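Local coordinates for xylose isomerase domain protein (Alicyclobacillus acidocaldarius subsp. acidocaldarius, PDB 3U0H) that probably acts as an isomerase, as is generally assigned to its xylose isomerase-like TIM-barrel family, at residues L22-R26 with M55-L61. Numbering follows the deposited sequence.
Sequences LDLAR and MFQRRGL
Residues 22-26 are regular alpha-helix, with Arg26 N bonded to Leu22 O at 3.2 Å. They pack against 55-61, where a helix ends in a Schellman motif: Gly60 has positive phi (phi/psi 66°/31°), Phe56 O accepts from Leu61 N (2.9 Å) and Arg59 N (3.1 Å), and Gly60 N bonds weakly to Gln57 O (3.5 Å). The register is marked by the closest CA pairs, Leu22-Phe56 at 7.6 Å and Arg26-Arg59 at 6.1 Å.

Arg59, extended in m, t, t before its guanidinium turns (chi4 99°), spends its donors on both segments. Arg59 NE gives a 2.7 Å hydrogen bond to Asp23 OD1 and Arg59 NH2 a weak one of 3.0 Å to the same oxygen, forming a salt bridge, while Arg59 NH1 binds Met55 O at 3.1 Å, in its own segment. Asp23 OD1 also takes a weak 3.4 Å bond from Arg26 NH2. Arg26 NH2 and Arg59 NE, two donors 3.4 Å apart, are not bonded to each other; their common acceptor Asp23 OD1 probably offsets the repulsion.

Beside this network Leu22 (m, t) places CD1 3.9 Å from Met55 CB (selenomethionine) and CD2 over the Phe56 ring, 4.1 Å from CZ; Ala25 CB meets Leu61 CD2 at 3.9 Å. The contact thus joins outer helices 18-27 and 49-57 of the TIM barrel, with Ala25 and Phe56 reaching Val33 of strand 32-33 and Phe56 also touching Leu40 of helix 37-47. Segment 55-61 itself runs from the end of helix 49-57 into strand 62-67.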
loop_
_atom_site.group_PDB
_atom_site.type_symbol
_atom_site.label_atom_id
_atom_site.label_comp_id
_atom_site.label_asym_id
_atom_site.label_seq_id
_atom_site.Cartn_x
_atom_site.Cartn_y
_atom_site.Cartn_z
ATOM N N LEU A 22 3.556 11.701 -39.357
ATOM C CA LEU A 22 4.857 11.967 -38.739
ATOM C C LEU A 22 5.701 12.887 -39.629
ATOM O O LEU A 22 6.451 13.706 -39.114
ATOM C CB LEU A 22 5.597 10.672 -38.425
ATOM C CG LEU A 22 4.871 9.739 -37.427
ATOM C CD1 LEU A 22 5.543 8.381 -37.291
ATOM C CD2 LEU A 22 4.726 10.406 -36.085
ATOM N N ASP A 23 5.560 12.734 -40.950
ATOM C CA ASP A 23 6.274 13.574 -41.923
ATOM C C ASP A 23 5.833 15.026 -41.814
ATOM O O ASP A 23 6.645 15.938 -41.837
ATOM C CB ASP A 23 6.017 13.104 -43.378
ATOM C CG ASP A 23 6.838 11.861 -43.781
ATOM O OD1 ASP A 23 7.787 11.469 -43.086
ATOM O OD2 ASP A 23 6.562 11.282 -44.856
ATOM N N LEU A 24 4.522 15.223 -41.741
ATOM C CA LEU A 24 3.982 16.540 -41.512
ATOM C C LEU A 24 4.541 17.176 -40.183
ATOM O O LEU A 24 4.872 18.360 -40.173
ATOM C CB LEU A 24 2.461 16.424 -41.524
ATOM C CG LEU A 24 1.543 17.591 -41.864
ATOM C CD1 LEU A 24 0.202 16.989 -42.268
ATOM C CD2 LEU A 24 1.385 18.521 -40.666
ATOM N N ALA A 25 4.643 16.404 -39.082
ATOM C CA ALA A 25 5.172 16.960 -37.829
ATOM C C ALA A 25 6.570 17.507 -38.008
ATOM O O ALA A 25 6.835 18.628 -37.611
ATOM C CB ALA A 25 5.159 15.932 -36.690
ATOM N N ARG A 26 7.451 16.715 -38.607
ATOM C CA ARG A 26 8.845 17.113 -38.868
ATOM C C ARG A 26 8.858 18.347 -39.762
ATOM O O ARG A 26 9.539 19.327 -39.464
ATOM C CB ARG A 26 9.629 15.989 -39.609
ATOM C CG ARG A 26 11.166 16.178 -39.722
ATOM C CD ARG A 26 11.817 15.811 -41.089
ATOM N NE ARG A 26 11.786 14.382 -41.518
ATOM C CZ ARG A 26 10.936 13.834 -42.420
ATOM N NH1 ARG A 26 9.999 14.564 -43.030
ATOM N NH2 ARG A 26 11.006 12.528 -42.712
HETATM N N MSE A 55 10.879 5.265 -36.858
HETATM C CA MSE A 55 10.102 6.362 -37.502
HETATM C C MSE A 55 10.199 7.687 -36.731
HETATM O O MSE A 55 10.312 8.765 -37.330
HETATM C CB MSE A 55 8.611 6.031 -37.586
HETATM C CG MSE A 55 8.250 4.767 -38.319
HETATM SE SE MSE A 55 6.334 4.639 -38.337
HETATM C CE MSE A 55 6.175 5.317 -40.118
ATOM N N PHE A 56 10.083 7.589 -35.414
ATOM C CA PHE A 56 10.261 8.755 -34.527
ATOM C C PHE A 56 11.710 9.262 -34.528
ATOM O O PHE A 56 11.935 10.452 -34.758
ATOM C CB PHE A 56 9.810 8.451 -33.089
ATOM C CG PHE A 56 8.308 8.433 -32.917
ATOM C CD1 PHE A 56 7.529 7.394 -33.448
ATOM C CD2 PHE A 56 7.666 9.459 -32.253
ATOM C CE1 PHE A 56 6.149 7.401 -33.287
ATOM C CE2 PHE A 56 6.295 9.454 -32.076
ATOM C CZ PHE A 56 5.536 8.429 -32.590
ATOM N N GLN A 57 12.673 8.364 -34.303
ATOM C CA GLN A 57 14.095 8.757 -34.201
ATOM C C GLN A 57 14.675 9.244 -35.543
ATOM O O GLN A 57 15.453 10.163 -35.554
ATOM C CB GLN A 57 14.964 7.652 -33.560
ATOM C CG GLN A 57 16.344 8.114 -33.014
ATOM C CD GLN A 57 16.319 9.131 -31.835
ATOM O OE1 GLN A 57 17.197 10.013 -31.742
ATOM N NE2 GLN A 57 15.341 9.000 -30.931
ATOM N N ARG A 58 14.264 8.679 -36.672
ATOM C CA ARG A 58 14.677 9.228 -37.990
ATOM C C ARG A 58 14.146 10.638 -38.267
ATOM O O ARG A 58 14.681 11.324 -39.129
ATOM C CB ARG A 58 14.240 8.318 -39.150
ATOM C CG ARG A 58 15.155 7.112 -39.342
ATOM C CD ARG A 58 14.834 6.266 -40.585
ATOM N NE ARG A 58 14.802 7.017 -41.857
ATOM C CZ ARG A 58 15.862 7.540 -42.499
ATOM N NH1 ARG A 58 17.102 7.462 -42.010
ATOM N NH2 ARG A 58 15.677 8.176 -43.652
ATOM N N ARG A 59 13.086 11.052 -37.564
ATOM C CA ARG A 59 12.477 12.362 -37.782
ATOM C C ARG A 59 12.715 13.392 -36.647
ATOM O O ARG A 59 12.196 14.500 -36.690
ATOM C CB ARG A 59 10.980 12.173 -38.037
ATOM C CG ARG A 59 10.670 11.553 -39.395
ATOM C CD ARG A 59 9.215 11.150 -39.558
ATOM N NE ARG A 59 9.027 10.527 -40.863
ATOM C CZ ARG A 59 8.987 9.214 -41.107
ATOM N NH1 ARG A 59 9.108 8.332 -40.119
ATOM N NH2 ARG A 59 8.813 8.781 -42.359
ATOM N N GLY A 60 13.504 13.053 -35.625
ATOM C CA GLY A 60 13.633 13.945 -34.475
ATOM C C GLY A 60 12.338 14.116 -33.669
ATOM O O GLY A 60 12.136 15.173 -33.078
ATOM N N LEU A 61 11.470 13.098 -33.608
ATOM C CA LEU A 61 10.194 13.278 -32.891
ATOM C C LEU A 61 10.110 12.583 -31.520
ATOM O O LEU A 61 10.684 11.548 -31.334
ATOM C CB LEU A 61 8.987 12.867 -33.779
ATOM C CG LEU A 61 8.889 13.655 -35.114
ATOM C CD1 LEU A 61 7.912 12.995 -36.057
ATOM C CD2 LEU A 61 8.538 15.131 -34.927
#